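Local coordinates for Lmo1340 protein (Listeria monocytogenes, PDB 4NLM) that is of unknown function but, as a surface protein with a YqgU-like six-bladed beta-propeller domain, may serve as a binding scaffold at the cell envelope, at residues E89-V94 / I103-A108; K113-I118 / V127-T132; D230-T235 / T277-N282; Q254-Y259 / I307-K312. All blocks are in the same frame, centred on the assembly; numbering follows the deposited sequence. Where two conformers were deposited one is given.

Interaction 1 of 4, residues E89-V94 / I103-A108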
loop_
_atom_site.group_PDB
_atom_site.type_symbol
_atom_site.label_atom_id
_atom_site.label_comp_id
_atom_site.label_asym_id
_atom_site.label_seq_id
_atom_site.Cartn_x
_atom_site.Cartn_y
_atom_site.Cartn_z
ATOM N N GLU A 89 -2.081 -19.289 13.234
ATOM C CA GLU A 89 -3.313 -18.533 13.007
ATOM C C GLU A 89 -3.512 -18.222 11.516
ATOM O O GLU A 89 -2.546 -18.173 10.764
ATOM C CB GLU A 89 -3.319 -17.259 13.844
ATOM C CG GLU A 89 -3.257 -17.527 15.333
ATOM C CD GLU A 89 -3.516 -16.324 16.228
ATOM O OE1 GLU A 89 -4.005 -15.280 15.750
ATOM O OE2 GLU A 89 -3.279 -16.459 17.455
ATOM N N SER A 90 -4.762 -17.981 11.130
ATOM C CA SER A 90 -5.120 -17.617 9.760
ATOM C C SER A 90 -4.709 -16.169 9.518
ATOM O O SER A 90 -5.064 -15.287 10.294
ATOM C CB SER A 90 -6.624 -17.792 9.570
ATOM O OG SER A 90 -7.029 -17.369 8.288
ATOM N N ILE A 91 -3.942 -15.913 8.464
ATOM C CA ILE A 91 -3.432 -14.566 8.222
ATOM C C ILE A 91 -4.449 -13.744 7.476
ATOM O O ILE A 91 -4.899 -14.152 6.399
ATOM C CB ILE A 91 -2.130 -14.603 7.360
ATOM C CG1 ILE A 91 -1.091 -15.610 7.899
ATOM C CG2 ILE A 91 -1.527 -13.226 7.245
ATOM C CD1 ILE A 91 -0.634 -15.347 9.310
ATOM N N SER A 92 -4.812 -12.605 8.023
ATOM C CA SER A 92 -5.739 -11.705 7.378
ATOM C C SER A 92 -5.014 -10.507 6.755
ATOM O O SER A 92 -5.323 -10.123 5.634
ATOM C CB SER A 92 -6.743 -11.218 8.407
ATOM O OG SER A 92 -7.336 -12.331 9.070
ATOM N N GLU A 93 -4.093 -9.890 7.503
ATOM C CA GLU A 93 -3.315 -8.767 6.981
ATOM C C GLU A 93 -1.941 -8.730 7.633
ATOM O O GLU A 93 -1.813 -9.038 8.816
ATOM C CB GLU A 93 -4.021 -7.425 7.267
ATOM C CG GLU A 93 -3.243 -6.138 6.918
ATOM C CD GLU A 93 -3.162 -5.854 5.419
ATOM O OE1 GLU A 93 -3.569 -6.714 4.605
ATOM O OE2 GLU A 93 -2.672 -4.761 5.043
ATOM N N VAL A 94 -0.940 -8.332 6.847
ATOM C CA VAL A 94 0.420 -8.092 7.343
ATOM C C VAL A 94 0.880 -6.787 6.762
ATOM O O VAL A 94 0.810 -6.613 5.550
ATOM C CB VAL A 94 1.414 -9.183 6.923
ATOM C CG1 VAL A 94 2.757 -8.973 7.571
ATOM C CG2 VAL A 94 0.881 -10.588 7.205
ATOM N N ILE A 103 6.119 -4.963 12.504
ATOM C CA ILE A 103 5.121 -5.557 11.655
ATOM C C ILE A 103 3.781 -5.518 12.400
ATOM O O ILE A 103 3.754 -5.686 13.614
ATOM C CB ILE A 103 5.460 -7.029 11.373
ATOM C CG1 ILE A 103 6.704 -7.135 10.494
ATOM C CG2 ILE A 103 4.289 -7.736 10.690
ATOM C CD1 ILE A 103 7.288 -8.527 10.407
ATOM N N LEU A 104 2.700 -5.242 11.666
ATOM C CA LEU A 104 1.350 -5.461 12.142
ATOM C C LEU A 104 0.883 -6.774 11.551
ATOM O O LEU A 104 0.969 -6.981 10.330
ATOM C CB LEU A 104 0.418 -4.388 11.637
ATOM C CG LEU A 104 -1.066 -4.677 11.730
ATOM C CD1 LEU A 104 -1.549 -4.674 13.147
ATOM C CD2 LEU A 104 -1.844 -3.680 10.910
ATOM N N LEU A 105 0.436 -7.671 12.413
ATOM C CA LEU A 105 -0.158 -8.921 11.986
ATOM C C LEU A 105 -1.575 -8.967 12.505
ATOM O O LEU A 105 -1.812 -8.871 13.716
ATOM C CB LEU A 105 0.605 -10.120 12.551
ATOM C CG LEU A 105 0.036 -11.488 12.201
ATOM C CD1 LEU A 105 0.047 -11.718 10.705
ATOM C CD2 LEU A 105 0.838 -12.541 12.933
ATOM N N TYR A 106 -2.518 -9.123 11.585
ATOM C CA TYR A 106 -3.911 -9.323 11.930
ATOM C C TYR A 106 -4.215 -10.760 11.541
ATOM O O TYR A 106 -4.108 -11.126 10.359
ATOM C CB TYR A 106 -4.790 -8.332 11.191
ATOM C CG TYR A 106 -6.276 -8.437 11.449
ATOM C CD1 TYR A 106 -6.793 -8.632 12.732
ATOM C CD2 TYR A 106 -7.183 -8.364 10.396
ATOM C CE1 TYR A 106 -8.139 -8.694 12.963
ATOM C CE2 TYR A 106 -8.536 -8.429 10.633
ATOM C CZ TYR A 106 -9.012 -8.608 11.906
ATOM O OH TYR A 106 -10.384 -8.708 12.147
ATOM N N SER A 107 -4.559 -11.583 12.521
ATOM C CA SER A 107 -4.755 -12.983 12.288
ATOM C C SER A 107 -5.880 -13.525 13.166
ATOM O O SER A 107 -6.277 -12.910 14.129
ATOM C CB SER A 107 -3.479 -13.772 12.537
ATOM O OG SER A 107 -3.028 -13.692 13.875
ATOM N N ALA A 108 -6.407 -14.697 12.801
ATOM C CA ALA A 108 -7.508 -15.293 13.531
ATOM C C ALA A 108 -7.175 -16.703 13.985
ATOM O O ALA A 108 -6.652 -17.520 13.233
ATOM C CB ALA A 108 -8.781 -15.295 12.703
#

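Interaction 2 of 4, residues K113-I118 / V127-T132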
loop_
_atom_site.group_PDB
_atom_site.type_symbol
_atom_site.label_atom_id
_atom_site.label_comp_id
_atom_site.label_asym_id
_atom_site.label_seq_id
_atom_site.Cartn_x
_atom_site.Cartn_y
_atom_site.Cartn_z
ATOM N N LYS A 113 -12.396 -15.653 17.338
ATOM C CA LYS A 113 -11.294 -14.877 17.897
ATOM C C LYS A 113 -10.241 -14.476 16.900
ATOM O O LYS A 113 -9.747 -15.316 16.137
ATOM C CB LYS A 113 -10.584 -15.699 18.986
ATOM C CG LYS A 113 -11.460 -16.044 20.181
ATOM C CD LYS A 113 -10.666 -16.286 21.463
ATOM C CE LYS A 113 -11.612 -16.341 22.665
ATOM N NZ LYS A 113 -10.998 -16.337 24.034
ATOM N N ALA A 114 -9.884 -13.197 16.943
ATOM C CA ALA A 114 -8.804 -12.627 16.106
ATOM C C ALA A 114 -7.990 -11.701 16.984
ATOM O O ALA A 114 -8.423 -11.303 18.069
ATOM C CB ALA A 114 -9.360 -11.863 14.924
ATOM N N THR A 115 -6.797 -11.346 16.501
ATOM C CA THR A 115 -5.875 -10.542 17.245
ATOM C C THR A 115 -5.156 -9.661 16.272
ATOM O O THR A 115 -4.803 -10.080 15.152
ATOM C CB THR A 115 -4.829 -11.452 17.943
ATOM O OG1 THR A 115 -5.452 -12.452 18.758
ATOM C CG2 THR A 115 -3.894 -10.675 18.783
HETATM N N MSE A 116 -4.889 -8.433 16.716
HETATM C CA MSE A 116 -3.965 -7.530 16.035
HETATM C C MSE A 116 -2.753 -7.472 16.922
HETATM O O MSE A 116 -2.869 -7.135 18.099
HETATM C CB MSE A 116 -4.457 -6.123 15.868
HETATM C CG MSE A 116 -5.727 -5.861 15.145
HETATM SE SE MSE A 116 -6.261 -3.972 15.502
HETATM C CE MSE A 116 -7.838 -4.426 14.434
ATOM N N ARG A 117 -1.602 -7.843 16.373
ATOM C CA ARG A 117 -0.334 -7.807 17.079
ATOM C C ARG A 117 0.681 -6.917 16.399
ATOM O O ARG A 117 0.743 -6.897 15.159
ATOM C CB ARG A 117 0.312 -9.183 17.138
ATOM C CG ARG A 117 -0.443 -10.212 17.941
ATOM C CD ARG A 117 0.312 -11.526 17.940
ATOM N NE ARG A 117 -0.357 -12.534 18.748
ATOM C CZ ARG A 117 -1.273 -13.380 18.287
ATOM N NH1 ARG A 117 -1.828 -14.271 19.100
ATOM N NH2 ARG A 117 -1.629 -13.340 17.009
ATOM N N ILE A 118 1.482 -6.212 17.199
ATOM C CA ILE A 118 2.614 -5.479 16.686
ATOM C C ILE A 118 3.846 -6.298 17.086
ATOM O O ILE A 118 4.030 -6.607 18.271
ATOM C CB ILE A 118 2.721 -4.072 17.283
ATOM C CG1 ILE A 118 1.418 -3.302 17.083
ATOM C CG2 ILE A 118 3.928 -3.328 16.707
ATOM C CD1 ILE A 118 0.964 -3.153 15.657
ATOM N N VAL A 127 5.259 -6.511 20.697
ATOM C CA VAL A 127 5.288 -5.165 21.282
ATOM C C VAL A 127 3.934 -4.801 21.890
ATOM O O VAL A 127 3.859 -4.149 22.920
ATOM C CB VAL A 127 5.635 -4.121 20.173
ATOM C CG1 VAL A 127 5.541 -2.702 20.709
ATOM C CG2 VAL A 127 7.001 -4.431 19.583
ATOM N N ALA A 128 2.854 -5.231 21.249
ATOM C CA ALA A 128 1.504 -4.901 21.699
ATOM C C ALA A 128 0.518 -5.843 21.029
ATOM O O ALA A 128 0.803 -6.400 19.975
ATOM C CB ALA A 128 1.166 -3.455 21.357
ATOM N N SER A 129 -0.650 -5.981 21.631
ATOM C CA SER A 129 -1.657 -6.840 21.090
ATOM C C SER A 129 -3.045 -6.434 21.570
ATOM O O SER A 129 -3.198 -5.947 22.680
ATOM C CB SER A 129 -1.357 -8.270 21.557
ATOM O OG SER A 129 -2.202 -9.230 20.982
ATOM N N ARG A 130 -4.065 -6.661 20.747
ATOM C CA ARG A 130 -5.443 -6.487 21.166
ATOM C C ARG A 130 -6.277 -7.565 20.506
ATOM O O ARG A 130 -6.016 -7.984 19.391
ATOM C CB ARG A 130 -6.011 -5.079 20.928
ATOM C CG ARG A 130 -6.120 -4.635 19.486
ATOM C CD ARG A 130 -6.786 -3.259 19.396
ATOM N NE ARG A 130 -8.200 -3.269 19.783
ATOM C CZ ARG A 130 -9.197 -3.502 18.936
ATOM N NH1 ARG A 130 -8.946 -3.749 17.652
ATOM N NH2 ARG A 130 -10.447 -3.500 19.371
ATOM N N ALA A 131 -7.266 -8.025 21.253
ATOM C CA ALA A 131 -8.163 -9.073 20.841
ATOM C C ALA A 131 -9.393 -8.468 20.207
ATOM O O ALA A 131 -9.892 -7.441 20.671
ATOM C CB ALA A 131 -8.567 -9.923 22.045
ATOM N N THR A 132 -9.908 -9.149 19.189
ATOM C CA THR A 132 -11.079 -8.668 18.513
ATOM C C THR A 132 -11.793 -9.847 17.858
ATOM O O THR A 132 -11.510 -10.986 18.197
ATOM C CB THR A 132 -10.735 -7.529 17.547
ATOM O OG1 THR A 132 -11.949 -6.920 17.096
ATOM C CG2 THR A 132 -9.893 -8.018 16.378
HETATM O O HOH W 1 -1.123 -11.743 21.654
#

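Interaction 3 of 4, residues D230-T235 / T277-N282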
loop_
_atom_site.group_PDB
_atom_site.type_symbol
_atom_site.label_atom_id
_atom_site.label_comp_id
_atom_site.label_asym_id
_atom_site.label_seq_id
_atom_site.Cartn_x
_atom_site.Cartn_y
_atom_site.Cartn_z
ATOM N N ASP A 230 5.034 11.107 2.296
ATOM C CA ASP A 230 6.142 12.039 2.339
ATOM C C ASP A 230 5.731 13.498 2.118
ATOM O O ASP A 230 6.359 14.257 1.368
ATOM C CB ASP A 230 7.216 11.571 1.369
ATOM C CG ASP A 230 7.968 10.339 1.860
ATOM O OD1 ASP A 230 7.783 9.884 3.008
ATOM O OD2 ASP A 230 8.773 9.806 1.067
ATOM N N ASN A 231 4.660 13.872 2.806
ATOM C CA ASN A 231 4.132 15.230 2.804
ATOM C C ASN A 231 3.554 15.681 1.481
ATOM O O ASN A 231 3.372 16.864 1.243
ATOM C CB ASN A 231 5.193 16.235 3.287
ATOM C CG ASN A 231 5.704 15.926 4.688
ATOM O OD1 ASN A 231 6.913 15.857 4.916
ATOM N ND2 ASN A 231 4.787 15.706 5.622
ATOM N N VAL A 232 3.268 14.727 0.605
ATOM C CA VAL A 232 2.642 15.022 -0.680
ATOM C C VAL A 232 1.265 14.386 -0.710
ATOM O O VAL A 232 1.132 13.230 -0.361
ATOM C CB VAL A 232 3.479 14.494 -1.851
ATOM C CG1 VAL A 232 2.768 14.706 -3.186
ATOM C CG2 VAL A 232 4.838 15.166 -1.844
ATOM N N LEU A 233 0.270 15.166 -1.113
ATOM C CA LEU A 233 -1.063 14.678 -1.351
ATOM C C LEU A 233 -1.212 14.492 -2.861
ATOM O O LEU A 233 -1.085 15.443 -3.644
ATOM C CB LEU A 233 -2.121 15.673 -0.880
ATOM C CG LEU A 233 -3.561 15.442 -1.314
ATOM C CD1 LEU A 233 -4.080 14.110 -0.779
ATOM C CD2 LEU A 233 -4.511 16.553 -0.895
ATOM N N LEU A 234 -1.464 13.257 -3.256
ATOM C CA LEU A 234 -1.761 12.871 -4.633
ATOM C C LEU A 234 -3.267 12.778 -4.790
ATOM O O LEU A 234 -3.936 12.182 -3.942
ATOM C CB LEU A 234 -1.189 11.494 -4.929
ATOM C CG LEU A 234 -1.659 10.861 -6.248
ATOM C CD1 LEU A 234 -1.038 11.596 -7.429
ATOM C CD2 LEU A 234 -1.378 9.360 -6.280
ATOM N N THR A 235 -3.799 13.412 -5.815
ATOM C CA THR A 235 -5.186 13.239 -6.175
ATOM C C THR A 235 -5.276 12.738 -7.609
ATOM O O THR A 235 -4.435 13.049 -8.447
ATOM C CB THR A 235 -6.049 14.494 -6.004
ATOM O OG1 THR A 235 -5.539 15.537 -6.807
ATOM C CG2 THR A 235 -6.085 14.958 -4.546
ATOM N N THR A 277 2.935 3.237 -3.857
ATOM C CA THR A 277 2.468 4.003 -2.715
ATOM C C THR A 277 3.578 4.724 -1.973
ATOM O O THR A 277 3.311 5.664 -1.246
ATOM C CB THR A 277 1.705 3.070 -1.762
ATOM O OG1 THR A 277 2.565 2.003 -1.373
ATOM C CG2 THR A 277 0.429 2.531 -2.409
ATOM N N ASN A 278 4.812 4.315 -2.199
ATOM C CA ASN A 278 5.940 4.917 -1.561
ATOM C C ASN A 278 6.512 6.058 -2.414
ATOM O O ASN A 278 7.646 5.992 -2.878
ATOM C CB ASN A 278 6.972 3.830 -1.321
ATOM C CG ASN A 278 8.011 4.236 -0.306
ATOM O OD1 ASN A 278 7.706 4.500 0.884
ATOM N ND2 ASN A 278 9.257 4.267 -0.751
ATOM N N PHE A 279 5.688 7.056 -2.708
ATOM C CA PHE A 279 6.109 8.192 -3.519
ATOM C C PHE A 279 6.577 9.365 -2.673
ATOM O O PHE A 279 6.336 9.425 -1.459
ATOM C CB PHE A 279 4.983 8.615 -4.486
ATOM C CG PHE A 279 3.707 9.050 -3.816
ATOM C CD1 PHE A 279 3.563 10.353 -3.328
ATOM C CD2 PHE A 279 2.649 8.179 -3.646
ATOM C CE1 PHE A 279 2.377 10.745 -2.749
ATOM C CE2 PHE A 279 1.495 8.582 -3.023
ATOM C CZ PHE A 279 1.362 9.859 -2.570
ATOM N N ASP A 280 7.270 10.285 -3.338
ATOM C CA ASP A 280 7.728 11.485 -2.691
ATOM C C ASP A 280 7.775 12.639 -3.703
ATOM O O ASP A 280 7.405 12.479 -4.856
ATOM C CB ASP A 280 9.052 11.234 -1.961
ATOM C CG ASP A 280 10.181 10.850 -2.891
ATOM O OD1 ASP A 280 10.304 11.451 -3.963
ATOM O OD2 ASP A 280 10.980 9.965 -2.527
ATOM N N LYS A 281 8.258 13.797 -3.271
ATOM C CA LYS A 281 8.271 14.985 -4.112
ATOM C C LYS A 281 9.055 14.810 -5.410
ATOM O O LYS A 281 8.846 15.568 -6.344
ATOM C CB LYS A 281 8.898 16.149 -3.353
ATOM C CG LYS A 281 10.371 15.922 -3.087
ATOM C CD LYS A 281 10.958 17.107 -2.322
ATOM C CE LYS A 281 12.415 16.891 -1.917
ATOM N NZ LYS A 281 13.034 18.082 -1.272
ATOM N N ASN A 282 9.992 13.862 -5.436
ATOM C CA ASN A 282 10.797 13.602 -6.635
ATOM C C ASN A 282 10.586 12.298 -7.392
ATOM O O ASN A 282 11.189 12.131 -8.456
ATOM C CB ASN A 282 12.281 13.676 -6.280
ATOM C CG ASN A 282 12.723 15.048 -5.846
ATOM O OD1 ASN A 282 13.211 15.269 -4.739
ATOM N ND2 ASN A 282 12.523 15.979 -6.714
HETATM O O HOH W 2 8.466 14.593 -0.441
#

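Interaction 4 of 4, residues Q254-Y259 / I307-K312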
loop_
_atom_site.group_PDB
_atom_site.type_symbol
_atom_site.label_atom_id
_atom_site.label_comp_id
_atom_site.label_asym_id
_atom_site.label_seq_id
_atom_site.Cartn_x
_atom_site.Cartn_y
_atom_site.Cartn_z
ATOM N N GLN A 254 -0.793 23.380 -1.766
ATOM C CA GLN A 254 -0.382 24.060 -2.986
ATOM C C GLN A 254 -0.205 23.014 -4.075
ATOM O O GLN A 254 0.570 22.095 -3.919
ATOM C CB GLN A 254 0.948 24.775 -2.822
ATOM C CG GLN A 254 0.943 25.764 -1.698
ATOM C CD GLN A 254 2.224 26.538 -1.621
ATOM O OE1 GLN A 254 3.036 26.326 -0.719
ATOM N NE2 GLN A 254 2.437 27.425 -2.585
ATOM N N ASN A 255 -0.932 23.182 -5.164
ATOM C CA ASN A 255 -0.853 22.281 -6.303
ATOM C C ASN A 255 0.407 22.604 -7.101
ATOM O O ASN A 255 0.507 23.703 -7.629
ATOM C CB ASN A 255 -2.107 22.484 -7.134
ATOM C CG ASN A 255 -2.379 21.335 -8.055
ATOM O OD1 ASN A 255 -1.460 20.652 -8.501
ATOM N ND2 ASN A 255 -3.655 21.118 -8.359
ATOM N N PHE A 256 1.362 21.673 -7.168
ATOM C CA PHE A 256 2.658 21.950 -7.785
ATOM C C PHE A 256 2.986 21.172 -9.057
ATOM O O PHE A 256 4.009 21.467 -9.702
ATOM C CB PHE A 256 3.809 21.862 -6.774
ATOM C CG PHE A 256 4.127 20.495 -6.247
ATOM C CD1 PHE A 256 3.438 19.956 -5.175
ATOM C CD2 PHE A 256 5.178 19.774 -6.779
ATOM C CE1 PHE A 256 3.784 18.730 -4.657
ATOM C CE2 PHE A 256 5.513 18.531 -6.272
ATOM C CZ PHE A 256 4.820 18.011 -5.214
ATOM N N PHE A 257 2.178 20.168 -9.408
ATOM C CA PHE A 257 2.378 19.472 -10.673
ATOM C C PHE A 257 1.121 18.732 -11.055
ATOM O O PHE A 257 0.411 18.243 -10.180
ATOM C CB PHE A 257 3.545 18.484 -10.603
ATOM C CG PHE A 257 3.938 17.922 -11.935
ATOM C CD1 PHE A 257 4.356 18.747 -12.941
ATOM C CD2 PHE A 257 3.857 16.555 -12.200
ATOM C CE1 PHE A 257 4.710 18.234 -14.179
ATOM C CE2 PHE A 257 4.249 16.042 -13.417
ATOM C CZ PHE A 257 4.677 16.883 -14.411
ATOM N N SER A 258 0.868 18.676 -12.363
ATOM C CA SER A 258 -0.237 17.924 -12.939
ATOM C C SER A 258 0.308 16.993 -14.028
ATOM O O SER A 258 1.159 17.377 -14.807
ATOM C CB SER A 258 -1.295 18.827 -13.604
ATOM O OG SER A 258 -2.002 19.638 -12.688
ATOM N N TYR A 259 -0.216 15.785 -14.082
ATOM C CA TYR A 259 0.156 14.818 -15.106
ATOM C C TYR A 259 -1.120 14.173 -15.636
ATOM O O TYR A 259 -1.939 13.718 -14.860
ATOM C CB TYR A 259 1.056 13.740 -14.503
ATOM C CG TYR A 259 1.455 12.665 -15.473
ATOM C CD1 TYR A 259 2.454 12.878 -16.400
ATOM C CD2 TYR A 259 0.834 11.413 -15.471
ATOM C CE1 TYR A 259 2.827 11.896 -17.295
ATOM C CE2 TYR A 259 1.222 10.445 -16.365
ATOM C CZ TYR A 259 2.212 10.687 -17.274
ATOM O OH TYR A 259 2.575 9.689 -18.170
ATOM N N ILE A 307 7.764 9.711 -12.675
ATOM C CA ILE A 307 7.521 11.139 -12.723
ATOM C C ILE A 307 8.202 11.806 -11.544
ATOM O O ILE A 307 8.170 11.329 -10.419
ATOM C CB ILE A 307 6.012 11.381 -12.597
ATOM C CG1 ILE A 307 5.385 10.847 -13.866
ATOM C CG2 ILE A 307 5.656 12.848 -12.349
ATOM C CD1 ILE A 307 3.916 10.668 -13.691
ATOM N N ASP A 308 8.891 12.908 -11.827
ATOM C CA ASP A 308 9.484 13.739 -10.791
ATOM C C ASP A 308 8.622 15.001 -10.767
ATOM O O ASP A 308 8.788 15.894 -11.586
ATOM C CB ASP A 308 10.942 14.089 -11.116
ATOM C CG ASP A 308 11.608 14.960 -10.052
ATOM O OD1 ASP A 308 10.907 15.637 -9.287
ATOM O OD2 ASP A 308 12.842 14.988 -10.051
ATOM N N PRO A 309 7.670 15.091 -9.819
ATOM C CA PRO A 309 6.739 16.222 -9.869
ATOM C C PRO A 309 7.397 17.563 -9.544
ATOM O O PRO A 309 6.938 18.589 -10.028
ATOM C CB PRO A 309 5.663 15.871 -8.842
ATOM C CG PRO A 309 6.211 14.776 -8.034
ATOM C CD PRO A 309 7.350 14.136 -8.764
ATOM N N THR A 310 8.445 17.552 -8.718
ATOM C CA THR A 310 9.152 18.798 -8.398
ATOM C C THR A 310 9.897 19.331 -9.618
ATOM O O THR A 310 9.858 20.539 -9.926
ATOM C CB THR A 310 10.089 18.577 -7.189
ATOM O OG1 THR A 310 9.294 18.274 -6.051
ATOM C CG2 THR A 310 10.943 19.828 -6.853
ATOM N N ASN A 311 10.576 18.431 -10.324
ATOM C CA ASN A 311 11.344 18.806 -11.496
ATOM C C ASN A 311 10.505 18.843 -12.762
ATOM O O ASN A 311 10.984 19.236 -13.824
ATOM C CB ASN A 311 12.542 17.872 -11.662
ATOM C CG ASN A 311 13.659 18.499 -12.459
ATOM O OD1 ASN A 311 13.890 19.714 -12.383
ATOM N ND2 ASN A 311 14.398 17.675 -13.193
ATOM N N LYS A 312 9.243 18.444 -12.638
ATOM C CA LYS A 312 8.326 18.421 -13.772
ATOM C C LYS A 312 8.855 17.578 -14.933
ATOM O O LYS A 312 8.831 18.021 -16.079
ATOM C CB LYS A 312 7.981 19.840 -14.228
ATOM C CG LYS A 312 7.449 20.735 -13.112
ATOM C CD LYS A 312 7.102 22.116 -13.657
ATOM C CE LYS A 312 6.551 23.062 -12.602
ATOM N NZ LYS A 312 5.210 22.659 -12.116
HETATM O O HOH W 3 6.694 21.461 -9.778
#

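Interaction 1 of 4, residues E89-V94 / I103-A108
Ser90 and Ala108 begin the antiparallel pairing of strands 90-96 and 102-108 as a hydrogen-bonded pair, each giving its N-H to the other's carbonyl oxygen. Further along, Tyr106 O is gripped twice, by Ser92 N at 2.9 Å and by Glu93 N at 3.1 Å, while Tyr106 N returns an almost straight bond (179°) to Glu93 O.

The polar side-chain link is a short one. Ser107 OG donates to Glu89 OE1 at 2.6 Å, meeting it from above the carboxylate plane. Glu89 reaches across with its chain extended beyond CG, and a chi1 of 62° turns the serine hydroxyl toward it. The other carboxylate oxygen, Glu89 OE2, forms a salt bridge with Arg117.

Apolar contacts gather on the face of Ile91, Val94 and Leu105. Here Leu105 CD1 lies 3.9 Å from Ile91 CD1, the two side chains crossing nearly at a right angle, and 3.8 Å from Val94 CG2. The other branch of the valine, CG1, meets Ile103 CG2 at 3.7 Å. This face packs on strand 58-65. At the bulge Ser92 CB lies 3.5 Å from Tyr106 CD2, obliquely to the ring, and the tyrosine hydroxyl reaches Leu135 O.

Two residues, Ser92 and Glu93, opposing the single Tyr106 form a classic beta bulge, set in a hairpin of a four-stranded antiparallel sheet of the kind that makes a propeller blade.

Interaction 2 of 4, residues K113-I118 / V127-T132
Strands 114-120 and 126-132 pair antiparallel at 160°, their short axes 4.6 Å apart, with Ala114-Thr132, Met116-Arg130 and Ile118-Ala128 as hydrogen-bonded pairs and Thr115-Ala131 and Arg117-Ser129 as the non-hydrogen-bonded ones. A classic beta bulge interrupts the pairing where Val127 and Ala128 both face Ile118: Val127 N makes the firm bond to Ile118 O at 2.7 Å, and Ala128 N only a weak one to the same oxygen at 3.5 Å.

On the face of Met116, present as selenomethionine, the side chain runs beside Arg130, both pointing the same way. Met116 SE lies 3.4 Å from Arg130 NH1, in the guanidinium plane and at its edge. Arg130 arrives there by leaving its backbone with chi1 at 64° and then bending at chi3 (-68°). Ile118 CG2 packs on Val127 CB at 3.9 Å.

This hairpin is the outer half of a four-stranded blade of the propeller, and the Met116 face is covered by the next sheet through Phe151 and Trp165.

The other face is more polar. Arg117 was modelled in two conformers; in the one described, Thr115 CG2 sits over the centre of its guanidinium, 3.8 Å above the plane. A water lies 2.8 Å from Ser129 OG and accepts a weak bond from Arg117 NE. The far end of this arginine, extended from CG to NE, is held by a salt bridge from NH1 to Glu89 OE2, just before strand 90-96.

Interaction 3 of 4, residues D230-T235 / T277-N282
Asp230 meets Asp280 with the two side chains side by side and pointing the same way, their carboxylate planes 12° apart. The closest approach is Asp230 OD2 to Asp280 CB, 3.4 Å; the oxygens Asp230 OD2 and Asp280 OD2 are 4.2 Å apart, close enough for some mutual repulsion to be likely. Asp280 is itself held by an Asx turn, in which its OD1 accepts from Asn282 N at 2.8 Å on the anti side of the carboxylate. No direct hydrogen bond spans the two segments. Instead, a water bridges the backbones, donating to Asp230 O at 2.8 Å and accepting from Lys281 N at 2.9 Å.

Val232, the first residue of strand 232-238, divides its branches between two neighbours. CG1 packs against Phe279 CE1 at 4.0 Å, whereas CG2 turns to the backbone of Lys281. Its carbonyl oxygen lies near the plane of the Phe279 ring, at the edge, 3.7 Å from CE1.

The strand belongs to one blade of the propeller, and 277-282 is part of the long irregular connection between strand 269-271 and strand 284-289 of the next sheet; the touching parts of the two segments run 96° apart.

Leu234, the last residue of the strand to take part, is reached by the far end of the same ring: Phe279 CZ lies 3.8 Å from Leu234 CB, which stands obliquely to the ring. A chi1 of 61° swings the phenylalanine toward the leucine, whose side chain also touches Phe275, Tyr246 and Phe248.

Interaction 4 of 4, residues Q254-Y259 / I307-K312
Ile307 presses its CD1 methyl squarely onto one face of the Tyr259 ring, 3.5 Å from the centroid and 9° off the ring normal, a CH-pi contact. Its other branch, CG2, touches Phe257 CE2 at 3.6 Å, so one isoleucine serves two aromatic rings. Phe257, with CG anti to the backbone N (chi1 -170°), is wedged among three residues: besides the isoleucine it meets Pro309, CB to CB at 3.8 Å, and Lys312, whose CB lies 3.6 Å from Phe257 CE1 as the two side chains run antiparallel alongside one another. Phe256 runs beside the proline, its CE2 3.7 Å from Pro309 CB.

The polar closure comes from Lys312, which bends at chi4 (-68°) and donates a hydrogen bond from NZ to Phe256 O, 2.9 Å away. A water also lies 2.7 Å from Phe256 O and 2.9 Å from Pro309 O.

Around this shell, the backbone sets the positions. Phe256 and Phe257 both face Phe248 in a classic beta bulge, a break in the strand's alternation that lets two consecutive rings pack against the turn. In 307-312, Asp308 OD1 takes the N-H of Asn311 in an Asx motif and steadies the turn after strand 302-308. Glu314 is hydrogen-bonded to the hydroxyl of Tyr259.

The grip between these neighbouring blade sheets is therefore mainly apolar and not directional; what direction it has comes from Lys312, whose aliphatic stem adds to the apolar surface while its ammonium satisfies Phe256 O.

How the interactions relate
The four contacts form two pairs on opposite sides of the chain's centre. Interactions 1 and 2 are successive hairpins of one sheet, with centres about 9 Å apart; strands 102-108 and 114-120 join them, as in the probable hydrogen bond between Leu105 O and Arg117 N at 2.9 Å. Interactions 3 and 4 have centres about 10 Å apart and alternate along the chain, both relating the sheet around strand 232-238 to the one that follows. Their loops meet where Asn282 ND2 approaches Asp308 OD1 at 3.1 Å, a probable hydrogen bond. Between the pairs, centres are 27 to 40 Å apart and nothing touches, though all lie within the one propeller-domain range.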